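Local coordinates for Ulp1-like SUMO protease (Chaetomium thermophilum, PDB 6DG4), which probably removes SUMO from its conjugates and processes SUMO precursors, acting as a Ulp1-like cysteine protease through the catalytic domain described here, at residues F70-Y75 and T208-L213; A120-I125 and F175-Q180; I128-C133 and T139-R144; R148-L153 and A167-L172; L172-F175 and Q180-E183. All coordinates share one frame; numbering follows the deposited sequence.

Contact 1: F70-Y75 and T208-L213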
# COMPACT_ATOMS: atom_id res chain seq x y z
N PHE A 70 -2.34 4.53 -2.96
CA PHE A 70 -2.02 5.89 -3.41
C PHE A 70 -2.41 6.92 -2.35
O PHE A 70 -1.70 7.91 -2.16
CB PHE A 70 -2.71 6.18 -4.74
CG PHE A 70 -1.88 5.82 -5.95
CD1 PHE A 70 -1.24 4.60 -6.05
CD2 PHE A 70 -1.77 6.71 -7.01
CE1 PHE A 70 -0.47 4.28 -7.17
CE2 PHE A 70 -1.02 6.40 -8.12
CZ PHE A 70 -0.37 5.18 -8.20
N TYR A 71 -3.52 6.70 -1.64
CA TYR A 71 -3.91 7.63 -0.59
C TYR A 71 -2.95 7.60 0.60
O TYR A 71 -2.75 8.63 1.24
CB TYR A 71 -5.34 7.36 -0.11
CG TYR A 71 -6.44 7.94 -1.00
CD1 TYR A 71 -6.36 9.24 -1.47
CD2 TYR A 71 -7.56 7.19 -1.33
CE1 TYR A 71 -7.35 9.78 -2.26
CE2 TYR A 71 -8.56 7.73 -2.13
CZ TYR A 71 -8.45 9.02 -2.59
OH TYR A 71 -9.44 9.57 -3.39
N ILE A 72 -2.36 6.43 0.90
CA ILE A 72 -1.33 6.37 1.94
C ILE A 72 -0.17 7.27 1.58
O ILE A 72 0.29 8.10 2.37
CB ILE A 72 -0.84 4.92 2.14
CG1 ILE A 72 -1.98 3.99 2.53
CG2 ILE A 72 0.27 4.86 3.19
CD1 ILE A 72 -1.59 2.52 2.51
N ALA A 73 0.35 7.10 0.36
CA ALA A 73 1.48 7.89 -0.08
C ALA A 73 1.15 9.37 -0.05
O ALA A 73 1.96 10.19 0.38
CB ALA A 73 1.91 7.46 -1.48
N ASP A 74 -0.05 9.74 -0.50
CA ASP A 74 -0.41 11.15 -0.54
C ASP A 74 -0.53 11.73 0.86
O ASP A 74 -0.18 12.90 1.08
CB ASP A 74 -1.70 11.35 -1.33
CG ASP A 74 -1.86 12.77 -1.78
OD1 ASP A 74 -0.98 13.27 -2.51
OD2 ASP A 74 -2.86 13.39 -1.38
N TYR A 75 -1.02 10.95 1.83
CA TYR A 75 -1.02 11.41 3.21
C TYR A 75 0.39 11.80 3.64
O TYR A 75 0.60 12.88 4.20
CB TYR A 75 -1.62 10.37 4.17
CG TYR A 75 -1.31 10.78 5.59
CD1 TYR A 75 -2.11 11.70 6.26
CD2 TYR A 75 -0.16 10.33 6.22
CE1 TYR A 75 -1.77 12.13 7.53
CE2 TYR A 75 0.17 10.75 7.48
CZ TYR A 75 -0.62 11.65 8.13
OH TYR A 75 -0.25 12.06 9.38
N THR A 208 -3.08 -2.82 4.72
CA THR A 208 -2.84 -2.48 6.12
C THR A 208 -1.35 -2.46 6.42
O THR A 208 -0.87 -1.59 7.16
CB THR A 208 -3.60 -3.45 7.02
OG1 THR A 208 -5.00 -3.42 6.69
CG2 THR A 208 -3.46 -3.05 8.48
N ASN A 209 -0.60 -3.41 5.85
CA ASN A 209 0.85 -3.39 6.00
C ASN A 209 1.45 -2.15 5.36
O ASN A 209 2.44 -1.60 5.86
CB ASN A 209 1.47 -4.66 5.42
CG ASN A 209 1.23 -5.86 6.30
OD1 ASN A 209 1.01 -5.73 7.50
ND2 ASN A 209 1.26 -7.05 5.71
N ALA A 210 0.87 -1.69 4.25
CA ALA A 210 1.34 -0.47 3.61
C ALA A 210 1.10 0.75 4.50
O ALA A 210 1.96 1.63 4.60
CB ALA A 210 0.69 -0.30 2.24
N ILE A 211 -0.07 0.82 5.16
CA ILE A 211 -0.31 1.90 6.10
C ILE A 211 0.76 1.89 7.18
O ILE A 211 1.37 2.92 7.49
CB ILE A 211 -1.71 1.79 6.73
CG1 ILE A 211 -2.83 1.96 5.70
CG2 ILE A 211 -1.86 2.82 7.86
CD1 ILE A 211 -4.22 1.67 6.26
N CYS A 212 1.00 0.72 7.76
CA CYS A 212 1.97 0.63 8.85
C CYS A 212 3.37 1.02 8.40
O CYS A 212 4.02 1.87 9.02
CB CYS A 212 1.95 -0.79 9.43
SG CYS A 212 0.44 -1.18 10.36
N LEU A 213 3.86 0.42 7.32
CA LEU A 213 5.23 0.72 6.90
C LEU A 213 5.39 2.19 6.52
O LEU A 213 6.40 2.82 6.86
CB LEU A 213 5.68 -0.21 5.78
CG LEU A 213 6.42 -1.46 6.25
CD1 LEU A 213 7.84 -1.11 6.68
CD2 LEU A 213 5.68 -2.17 7.38
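Ile72 presents its CD1 methyl to Ala210 and Ile211, and this methyl makes the closest approaches between the two segments, which lie on helix 62-80 and helix 202-215. The interactions are apolar. Ile72 CD1 lies 3.6 Å from Ala210 CB and 3.5 Å from Ile211 CG1, the second pair being tighter than usual van der Waals contact. The two isoleucines cross at about a right angle, so the end of one meets the flank of the other. Ile72 has CG1 beside its backbone N (chi1 -59°) and its chain extended beyond, which is what carries CD1 across to the other helix.

The backbone is approached too. Ile72 CD1 is 3.5 Å from Ile211 N, while Ile72 CG2 stands 3.9 Å from Ala210 O. Because Ala210 ends at CB, the methyl can come this near to the helix surface, and the CA atoms of Ile72 and Ile211 are only 6.2 Å apart.

The named polar ends are engaged elsewhere: Tyr75 OH with Asp251 and Asn209 OD1 with Tyr223. The chemistry implies that these two core helices are matched here by apolar fit, with no polar atom of a side chain taking part.

Contact 2: A120-I125 and F175-Q180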
# COMPACT_ATOMS: atom_id res chain seq x y z
N ALA A 120 18.14 10.98 -9.27
CA ALA A 120 18.51 12.17 -8.51
C ALA A 120 17.84 12.23 -7.14
O ALA A 120 18.43 12.74 -6.19
CB ALA A 120 18.19 13.43 -9.31
N ASN A 121 16.60 11.75 -7.02
CA ASN A 121 15.87 11.86 -5.77
C ASN A 121 15.69 10.53 -5.05
O ASN A 121 15.08 10.50 -3.98
CB ASN A 121 14.50 12.52 -5.99
CG ASN A 121 13.52 11.61 -6.70
OD1 ASN A 121 13.80 11.14 -7.80
ND2 ASN A 121 12.37 11.36 -6.09
N PHE A 122 16.22 9.43 -5.60
CA PHE A 122 15.92 8.10 -5.07
C PHE A 122 16.21 8.00 -3.58
O PHE A 122 15.35 7.56 -2.80
CB PHE A 122 16.71 7.05 -5.85
CG PHE A 122 16.34 5.64 -5.50
CD1 PHE A 122 15.23 5.06 -6.07
CD2 PHE A 122 17.09 4.91 -4.59
CE1 PHE A 122 14.87 3.77 -5.74
CE2 PHE A 122 16.73 3.62 -4.26
CZ PHE A 122 15.61 3.05 -4.84
N LEU A 123 17.41 8.39 -3.15
CA LEU A 123 17.77 8.26 -1.74
C LEU A 123 17.02 9.24 -0.85
O LEU A 123 17.04 9.06 0.37
CB LEU A 123 19.29 8.42 -1.57
CG LEU A 123 20.14 7.37 -2.26
CD1 LEU A 123 21.62 7.66 -2.03
CD2 LEU A 123 19.80 5.98 -1.77
N ASP A 124 16.36 10.25 -1.42
CA ASP A 124 15.54 11.18 -0.66
C ASP A 124 14.16 10.62 -0.37
O ASP A 124 13.45 11.16 0.49
CB ASP A 124 15.42 12.50 -1.46
CG ASP A 124 14.55 13.54 -0.77
OD1 ASP A 124 14.93 14.02 0.32
OD2 ASP A 124 13.48 13.90 -1.33
N ILE A 125 13.74 9.57 -1.06
CA ILE A 125 12.46 8.93 -0.78
C ILE A 125 12.60 8.11 0.50
O ILE A 125 13.61 7.41 0.69
CB ILE A 125 12.07 8.03 -1.96
CG1 ILE A 125 11.99 8.84 -3.26
CG2 ILE A 125 10.75 7.33 -1.68
CD1 ILE A 125 11.84 7.96 -4.51
N PHE A 175 19.53 -0.79 -10.83
CA PHE A 175 19.27 -0.16 -12.12
C PHE A 175 19.07 1.34 -11.97
O PHE A 175 19.60 2.13 -12.77
CB PHE A 175 18.03 -0.78 -12.77
CG PHE A 175 17.63 -0.08 -14.03
CD1 PHE A 175 18.23 -0.40 -15.23
CD2 PHE A 175 16.66 0.91 -14.01
CE1 PHE A 175 17.86 0.24 -16.40
CE2 PHE A 175 16.30 1.57 -15.17
CZ PHE A 175 16.90 1.24 -16.36
N VAL A 176 18.30 1.77 -10.97
CA VAL A 176 18.02 3.19 -10.80
C VAL A 176 19.28 3.94 -10.36
O VAL A 176 19.59 5.02 -10.88
CB VAL A 176 16.87 3.40 -9.80
CG1 VAL A 176 16.69 4.88 -9.52
CG2 VAL A 176 15.57 2.80 -10.35
N LEU A 177 20.02 3.39 -9.40
CA LEU A 177 21.10 4.14 -8.77
C LEU A 177 22.40 4.13 -9.58
O LEU A 177 23.22 5.03 -9.39
CB LEU A 177 21.38 3.61 -7.36
CG LEU A 177 20.41 4.10 -6.29
CD1 LEU A 177 20.69 3.43 -4.96
CD2 LEU A 177 20.48 5.62 -6.16
N GLU A 178 22.60 3.16 -10.46
CA GLU A 178 23.77 3.14 -11.36
C GLU A 178 25.05 3.21 -10.53
O GLU A 178 25.25 2.37 -9.64
CB GLU A 178 23.62 4.23 -12.42
CG GLU A 178 22.37 4.15 -13.24
CD GLU A 178 22.28 5.24 -14.28
OE1 GLU A 178 22.99 6.27 -14.17
OE2 GLU A 178 21.48 5.08 -15.23
N ASP A 179 25.95 4.16 -10.80
CA ASP A 179 27.21 4.26 -10.08
C ASP A 179 27.04 4.68 -8.62
O ASP A 179 28.03 4.70 -7.89
CB ASP A 179 28.18 5.20 -10.80
CG ASP A 179 27.66 6.63 -10.94
OD1 ASP A 179 26.47 6.88 -10.66
OD2 ASP A 179 28.44 7.51 -11.37
N GLN A 180 25.83 5.02 -8.20
CA GLN A 180 25.56 5.32 -6.79
C GLN A 180 25.11 4.09 -6.01
O GLN A 180 24.84 4.20 -4.81
CB GLN A 180 24.51 6.43 -6.68
CG GLN A 180 24.86 7.69 -7.46
CD GLN A 180 26.17 8.31 -7.04
OE1 GLN A 180 26.39 8.58 -5.86
NE2 GLN A 180 27.06 8.53 -8.00
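The backbones of Phe122 and Leu177 approach to 7.5 Å between CA atoms, where the loop 120-125, helical in phi and psi at 122-124, runs past the last turn of helix 163-177. That gap is filled by hydrocarbon. Phe122 holds CG anti to its backbone N (chi1 -172°), which sends the ring toward the helix and into the angle between two consecutive helix residues. On the Val176 side, Phe122 CD1 meets Val176 CG1 at 3.8 Å. On the Leu177 side, Phe122 CD2 is 3.8 Å from Leu177 CD2, and the leucine's other methyl, CD1, reaches Phe122 CE2 at 4.0 Å. The valine and leucine side chains run at about a right angle to that of Phe122 and meet its ring obliquely. Leu123 adds a looser outer touch, its CD2 standing 4.2 Å from Leu177 CD1.

An alanine here in place of Phe122 would probably open a gap between loop and helix, with Val176 CG1 and Leu177 CD2 losing the ring they pack on.

The helix ends at this point: Glu178 leaves helical geometry with positive phi, and Gln180 N bonds back to Leu177 O at 2.9 Å. Charge closes the outer margin, since Lys119 makes salt bridges to both Glu178 and Asp179. Within the catalytic domain, the contact thus ties the loop between helix 109-114 and strand 127-134 to the C-terminal end of helix 163-177, while Trp186, just before strand 187-188, also touches Phe122.

Contact 3: I128-C133 and T139-R144; sequences ILIPIC and TLAVIR
Ile128 and Ile143, Ile130 and Ala141, and Ile132 and Thr139 form three hydrogen-bonded pairs, each closed by two N-H to O=C bonds. All six are short and fairly straight: Ile128 N to Ile143 O measures 2.8 Å, and Ile132 N to Thr139 O, at 2.9 Å, has an N-H...O angle of 167°. In the first of these the donor lies in the plane of the accepting carbonyl; in the second it is tilted 32° from that plane. Between them come the non-hydrogen-bonded pairs Leu129-Val142 and Pro131-Leu140. Proline's missing N-H costs the pairing nothing at such a position. Val142 CA adds a C-H...O contact to Ile128 O at 3.3 Å.

These strands, 127-134 and 137-144, are the two arms of a beta hairpin and neighbouring inner strands of the domain's mixed sheet. On the face bearing Ile130, Ile132, Ala141 and Ile143, diagonal packing supplements the direct pairs: Ile132 CD1 rests 3.7 Å from Ala141 CB, and the CD1 methyls of Ile130 and Ile143 are 4.0 Å apart. Helix 163-177 covers this face through Val165, Leu169 and Val173. On the other face Leu129 packs on Ile69, and Pro131 on both Ile66 and Ile69, of helix 62-80.

Thr139 OG1 sits between its backbone N and carbonyl carbon (chi1 61°), over Ile132 CB. It hydrogen-bonds to His152 NE2 in the next strand, and at 2.7 Å to a water, which in turn donates to Ile132 O.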
# COMPACT_ATOMS: atom_id res chain seq x y z
N ILE A 128 8.90 3.36 -0.72
CA ILE A 128 8.36 3.00 -2.02
C ILE A 128 7.48 1.77 -1.82
O ILE A 128 7.96 0.72 -1.38
CB ILE A 128 9.48 2.71 -3.04
CG1 ILE A 128 10.38 3.94 -3.21
CG2 ILE A 128 8.88 2.27 -4.37
CD1 ILE A 128 11.61 3.68 -4.07
N LEU A 129 6.20 1.91 -2.16
CA LEU A 129 5.21 0.85 -1.97
C LEU A 129 4.90 0.20 -3.32
O LEU A 129 4.44 0.88 -4.25
CB LEU A 129 3.93 1.45 -1.38
CG LEU A 129 4.07 2.15 -0.02
CD1 LEU A 129 2.78 2.89 0.32
CD2 LEU A 129 4.43 1.16 1.08
N ILE A 130 5.16 -1.09 -3.43
CA ILE A 130 4.97 -1.84 -4.67
C ILE A 130 4.00 -2.98 -4.40
O ILE A 130 4.37 -4.00 -3.80
CB ILE A 130 6.32 -2.37 -5.21
CG1 ILE A 130 7.26 -1.21 -5.53
CG2 ILE A 130 6.08 -3.23 -6.45
CD1 ILE A 130 8.70 -1.65 -5.77
N PRO A 131 2.74 -2.84 -4.80
CA PRO A 131 1.79 -3.95 -4.64
C PRO A 131 2.07 -5.03 -5.67
O PRO A 131 2.25 -4.75 -6.85
CB PRO A 131 0.42 -3.30 -4.88
CG PRO A 131 0.66 -1.85 -5.09
CD PRO A 131 2.11 -1.67 -5.43
N ILE A 132 2.10 -6.28 -5.21
CA ILE A 132 2.47 -7.43 -6.03
C ILE A 132 1.31 -8.41 -6.00
O ILE A 132 0.86 -8.82 -4.93
CB ILE A 132 3.74 -8.11 -5.50
CG1 ILE A 132 4.94 -7.17 -5.66
CG2 ILE A 132 3.97 -9.43 -6.21
CD1 ILE A 132 6.24 -7.71 -5.08
N CYS A 133 0.85 -8.81 -7.18
CA CYS A 133 -0.18 -9.84 -7.28
C CYS A 133 0.35 -10.98 -8.14
O CYS A 133 0.60 -10.80 -9.34
CB CYS A 133 -1.46 -9.28 -7.88
SG CYS A 133 -2.86 -10.41 -7.72
N THR A 139 0.63 -9.29 -2.13
CA THR A 139 1.65 -9.01 -1.14
C THR A 139 2.19 -7.61 -1.40
O THR A 139 1.80 -6.95 -2.37
CB THR A 139 2.78 -10.05 -1.20
OG1 THR A 139 3.41 -10.02 -2.49
CG2 THR A 139 2.25 -11.45 -0.90
N LEU A 140 3.09 -7.15 -0.53
CA LEU A 140 3.59 -5.79 -0.57
C LEU A 140 5.11 -5.81 -0.55
O LEU A 140 5.71 -6.31 0.40
CB LEU A 140 3.10 -5.00 0.65
CG LEU A 140 3.53 -3.53 0.68
CD1 LEU A 140 2.82 -2.74 -0.41
CD2 LEU A 140 3.29 -2.93 2.06
N ALA A 141 5.72 -5.25 -1.59
CA ALA A 141 7.15 -4.95 -1.54
C ALA A 141 7.32 -3.51 -1.06
O ALA A 141 6.54 -2.63 -1.42
CB ALA A 141 7.79 -5.14 -2.91
N VAL A 142 8.34 -3.30 -0.24
CA VAL A 142 8.62 -1.98 0.32
C VAL A 142 10.11 -1.74 0.18
O VAL A 142 10.92 -2.51 0.71
CB VAL A 142 8.20 -1.87 1.80
CG1 VAL A 142 8.44 -0.46 2.33
CG2 VAL A 142 6.74 -2.26 1.96
N ILE A 143 10.48 -0.69 -0.53
CA ILE A 143 11.86 -0.24 -0.58
C ILE A 143 11.95 1.00 0.31
O ILE A 143 11.09 1.89 0.24
CB ILE A 143 12.30 0.06 -2.02
CG1 ILE A 143 12.15 -1.18 -2.90
CG2 ILE A 143 13.74 0.56 -2.03
CD1 ILE A 143 12.36 -0.93 -4.39
N ARG A 144 12.97 1.04 1.16
CA ARG A 144 13.18 2.15 2.08
C ARG A 144 14.55 2.74 1.75
O ARG A 144 15.57 2.32 2.32
CB ARG A 144 13.08 1.69 3.53
CG ARG A 144 11.73 1.06 3.85
CD ARG A 144 11.69 0.50 5.25
NE ARG A 144 11.24 1.48 6.22
CZ ARG A 144 11.39 1.38 7.53
NH1 ARG A 144 12.06 0.36 8.05
NH2 ARG A 144 10.87 2.32 8.32
O HOH W 1 2.22 -11.72 -4.28

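Contact 4: R148-L153 and A167-L172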
# COMPACT_ATOMS: atom_id res chain seq x y z
N ARG A 148 18.43 1.98 3.03
CA ARG A 148 19.11 1.06 2.13
C ARG A 148 18.59 -0.36 2.32
O ARG A 148 19.35 -1.32 2.38
CB ARG A 148 20.63 1.12 2.27
CG ARG A 148 21.24 2.52 2.28
CD ARG A 148 21.13 3.28 0.96
NE ARG A 148 22.01 4.44 1.00
CZ ARG A 148 21.69 5.63 1.49
NH1 ARG A 148 20.48 5.85 1.98
NH2 ARG A 148 22.59 6.60 1.52
N THR A 149 17.26 -0.50 2.39
CA THR A 149 16.67 -1.82 2.54
C THR A 149 15.60 -2.08 1.49
O THR A 149 14.94 -1.16 1.00
CB THR A 149 16.07 -2.07 3.94
OG1 THR A 149 14.98 -1.17 4.17
CG2 THR A 149 17.13 -1.90 5.01
N VAL A 150 15.43 -3.36 1.18
CA VAL A 150 14.27 -3.84 0.45
C VAL A 150 13.59 -4.89 1.31
O VAL A 150 14.24 -5.61 2.08
CB VAL A 150 14.63 -4.43 -0.93
CG1 VAL A 150 15.42 -3.42 -1.76
CG2 VAL A 150 15.41 -5.74 -0.79
N SER A 151 12.27 -4.98 1.17
CA SER A 151 11.48 -5.93 1.93
C SER A 151 10.32 -6.44 1.09
O SER A 151 9.82 -5.74 0.21
CB SER A 151 10.90 -5.31 3.21
OG SER A 151 11.92 -4.76 4.03
N HIS A 152 9.88 -7.65 1.41
CA HIS A 152 8.68 -8.23 0.83
C HIS A 152 7.85 -8.76 1.97
O HIS A 152 8.29 -9.66 2.70
CB HIS A 152 9.07 -9.35 -0.14
CG HIS A 152 7.89 -10.02 -0.78
ND1 HIS A 152 7.80 -11.39 -0.92
CD2 HIS A 152 6.75 -9.52 -1.30
CE1 HIS A 152 6.67 -11.70 -1.51
NE2 HIS A 152 6.01 -10.58 -1.75
N LEU A 153 6.65 -8.20 2.15
CA LEU A 153 5.76 -8.57 3.24
C LEU A 153 4.65 -9.45 2.67
O LEU A 153 3.79 -8.98 1.93
CB LEU A 153 5.17 -7.35 3.94
CG LEU A 153 6.13 -6.60 4.86
CD1 LEU A 153 7.10 -5.74 4.07
CD2 LEU A 153 5.37 -5.75 5.88
N ALA A 167 15.44 -10.36 -4.48
CA ALA A 167 16.48 -10.19 -5.48
C ALA A 167 16.03 -9.27 -6.61
O ALA A 167 16.82 -8.46 -7.11
CB ALA A 167 16.89 -11.56 -6.04
N LYS A 168 14.77 -9.38 -7.03
CA LYS A 168 14.26 -8.50 -8.08
C LYS A 168 14.20 -7.05 -7.61
O LYS A 168 14.46 -6.13 -8.39
CB LYS A 168 12.89 -8.98 -8.54
CG LYS A 168 12.98 -10.24 -9.39
CD LYS A 168 11.63 -10.75 -9.81
CE LYS A 168 11.76 -12.06 -10.57
NZ LYS A 168 12.56 -11.90 -11.81
N LEU A 169 13.86 -6.84 -6.34
CA LEU A 169 13.87 -5.48 -5.80
C LEU A 169 15.28 -4.90 -5.81
O LEU A 169 15.46 -3.72 -6.16
CB LEU A 169 13.29 -5.48 -4.39
CG LEU A 169 11.82 -5.89 -4.27
CD1 LEU A 169 11.41 -5.92 -2.81
CD2 LEU A 169 10.92 -4.96 -5.07
N LEU A 170 16.29 -5.68 -5.42
CA LEU A 170 17.65 -5.17 -5.43
C LEU A 170 18.15 -4.92 -6.85
O LEU A 170 18.90 -3.97 -7.08
CB LEU A 170 18.59 -6.13 -4.70
CG LEU A 170 18.41 -6.12 -3.18
CD1 LEU A 170 19.08 -7.33 -2.54
CD2 LEU A 170 19.00 -4.85 -2.57
N GLU A 171 17.72 -5.74 -7.82
CA GLU A 171 18.06 -5.46 -9.22
C GLU A 171 17.47 -4.13 -9.66
O GLU A 171 18.13 -3.35 -10.37
CB GLU A 171 17.57 -6.61 -10.11
CG GLU A 171 18.35 -7.91 -9.91
CD GLU A 171 17.70 -9.12 -10.57
OE1 GLU A 171 16.58 -9.00 -11.11
OE2 GLU A 171 18.32 -10.20 -10.54
N LEU A 172 16.24 -3.84 -9.24
CA LEU A 172 15.61 -2.56 -9.57
C LEU A 172 16.38 -1.40 -8.96
O LEU A 172 16.63 -0.39 -9.62
CB LEU A 172 14.16 -2.57 -9.08
CG LEU A 172 13.37 -1.27 -9.23
CD1 LEU A 172 13.20 -0.90 -10.69
CD2 LEU A 172 12.02 -1.41 -8.56
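Val150 drops its two methyls onto consecutive residues of helix 163-177, Leu169 and Leu170, and each leucine meets it differently. Against Leu169 the side chains slide past each other in opposite directions, with the two CB atoms side by side: Val150 CB is 3.9 Å from Leu169 CB. Leu169 then runs on along the strand until its CD1 stands 3.4 Å from Ser151 O, a methyl laid against the backbone carbonyl of the following residue. Leu170 comes in at a slant. Its CG lies 3.9 Å from Val150 CG2 and its CD2 3.9 Å from Val150 CG1, so both valine branches are engaged. With CG1 beside its backbone N and CG2 between N and the carbonyl carbon (chi1 -55°), this torsion lets both branches meet the leucines. Ser151 points its own side chain away, where OG bonds to Val189 O.

The segment axes approach to 8.3 Å and run at 145°, obliquely antiparallel. Arg148 and Thr149 together face Arg144 in a G1 beta bulge where this strand begins. Strand 149-153, helix 163-177 and strand 187-188 form a beta-alpha-beta crossover, with the helix packed on one face of the sheet; Leu169 also covers Ala141 in strand 137-144, and Leu172 packs on Phe96 of helix 96-103.

Contact 5: L172-F175 and Q180-E183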
# COMPACT_ATOMS: atom_id res chain seq x y z
N LEU A 172 16.24 -3.84 -9.24
CA LEU A 172 15.61 -2.56 -9.57
C LEU A 172 16.38 -1.40 -8.96
O LEU A 172 16.63 -0.39 -9.62
CB LEU A 172 14.16 -2.57 -9.08
CG LEU A 172 13.37 -1.27 -9.23
CD1 LEU A 172 13.20 -0.90 -10.69
CD2 LEU A 172 12.02 -1.41 -8.56
N VAL A 173 16.75 -1.52 -7.68
CA VAL A 173 17.50 -0.47 -7.01
C VAL A 173 18.82 -0.21 -7.74
O VAL A 173 19.19 0.94 -7.99
CB VAL A 173 17.72 -0.84 -5.53
CG1 VAL A 173 18.66 0.15 -4.86
CG2 VAL A 173 16.39 -0.89 -4.78
N LYS A 174 19.54 -1.28 -8.08
CA LYS A 174 20.81 -1.14 -8.79
C LYS A 174 20.61 -0.45 -10.13
O LYS A 174 21.41 0.41 -10.52
CB LYS A 174 21.42 -2.53 -8.99
CG LYS A 174 22.71 -2.53 -9.80
CD LYS A 174 23.35 -3.88 -9.75
CE LYS A 174 24.69 -3.87 -10.45
NZ LYS A 174 25.50 -5.07 -10.12
N PHE A 175 19.53 -0.79 -10.83
CA PHE A 175 19.27 -0.16 -12.12
C PHE A 175 19.07 1.34 -11.97
O PHE A 175 19.60 2.13 -12.77
CB PHE A 175 18.03 -0.78 -12.77
CG PHE A 175 17.63 -0.08 -14.03
CD1 PHE A 175 18.23 -0.40 -15.23
CD2 PHE A 175 16.66 0.91 -14.01
CE1 PHE A 175 17.86 0.24 -16.40
CE2 PHE A 175 16.30 1.57 -15.17
CZ PHE A 175 16.90 1.24 -16.36
N GLN A 180 25.83 5.02 -8.20
CA GLN A 180 25.56 5.32 -6.79
C GLN A 180 25.11 4.09 -6.01
O GLN A 180 24.84 4.20 -4.81
CB GLN A 180 24.51 6.43 -6.68
CG GLN A 180 24.86 7.69 -7.46
CD GLN A 180 26.17 8.31 -7.04
OE1 GLN A 180 26.39 8.58 -5.86
NE2 GLN A 180 27.06 8.53 -8.00
N PHE A 181 25.03 2.92 -6.65
CA PHE A 181 24.65 1.69 -5.97
C PHE A 181 25.86 1.07 -5.29
O PHE A 181 26.85 0.72 -5.95
CB PHE A 181 24.06 0.69 -6.96
CG PHE A 181 23.56 -0.57 -6.32
CD1 PHE A 181 22.47 -0.54 -5.45
CD2 PHE A 181 24.16 -1.79 -6.58
CE1 PHE A 181 22.01 -1.70 -4.86
CE2 PHE A 181 23.70 -2.95 -5.99
CZ PHE A 181 22.62 -2.90 -5.13
N VAL A 182 25.77 0.89 -3.97
CA VAL A 182 26.83 0.30 -3.16
C VAL A 182 26.25 -1.00 -2.60
O VAL A 182 25.54 -0.99 -1.59
CB VAL A 182 27.27 1.25 -2.04
CG1 VAL A 182 28.39 0.62 -1.23
CG2 VAL A 182 27.69 2.58 -2.61
N GLU A 183 26.55 -2.11 -3.28
CA GLU A 183 25.78 -3.33 -3.09
C GLU A 183 25.82 -3.82 -1.65
O GLU A 183 24.80 -4.28 -1.12
CB GLU A 183 26.28 -4.43 -4.04
CG GLU A 183 27.72 -4.87 -3.80
CD GLU A 183 28.22 -5.88 -4.83
OE1 GLU A 183 27.47 -6.18 -5.79
OE2 GLU A 183 29.35 -6.37 -4.67
O HOH W 2 25.36 -6.12 -7.24
O HOH W 3 27.52 -3.51 -7.74
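Phe181 folds back over Lys174 in the connection that leaves helix 163-177 for strand 187-188, laying its ring against the helix it has just left. The central interaction is a CH-pi contact: Lys174 CB stands 3.8 Å from the centroid of the Phe181 ring, only 12° off the ring normal. The lysine then runs out past the CD2 and CE2 side, with Lys174 CG 3.6 Å from Phe181 CD2. Having CG anti to the backbone N (chi1 177°) and an extended chain beyond it, Lys174 leads its amino group beyond the ring toward Glu183. Val173 touches a different part of the ring, Val173 CG1 approaching Phe181 CE1 obliquely at 3.8 Å.

This return chain belongs to the crossover part of a beta-alpha-beta unit, and the ring is held from more than one side. Glu183 N lies above the face opposite Lys174, offset toward the rim, and the indole of Trp186 meets Phe181 with the planes at about 30°. With a serine in place of Phe181 the CH-pi contact goes, and the Lys174 methylenes and Val173 CG1 would probably be left without that packing, the lysine chain held less firmly.

The charged ends are bridged by water. Lys174 NZ and Glu183 OE1 are 4.9 Å apart; one water accepts from Lys174 NZ at 3.1 Å and donates to Glu183 OE1 at 2.6 Å, lying in plane at the edge of the Phe181 ring. A second water spans the same two groups by weak bonds.

Four of the contacts gather round helix 163-177 and the sheet beneath it. Contacts 2 and 5, with centres 7 Å apart, share the end of that helix and touch through Phe122 CZ and Val173 CG2 (4.0 Å). Contact 4 continues along it. Contact 3 is the sheet they rest on: Phe122 CE1 reaches Ile128 CD1 at 3.7 Å, and Leu140 O probably bonds to Leu153 N of contact 4. Contact 1 lies on the sheet's other side, its centre 11 Å from that of contact 3, with Ala210 N 3.5 Å from Leu140 CD2. Helix 202-215 probably corresponds to the central helix of papain-like cysteine proteases, which typically carries the nucleophile at its start.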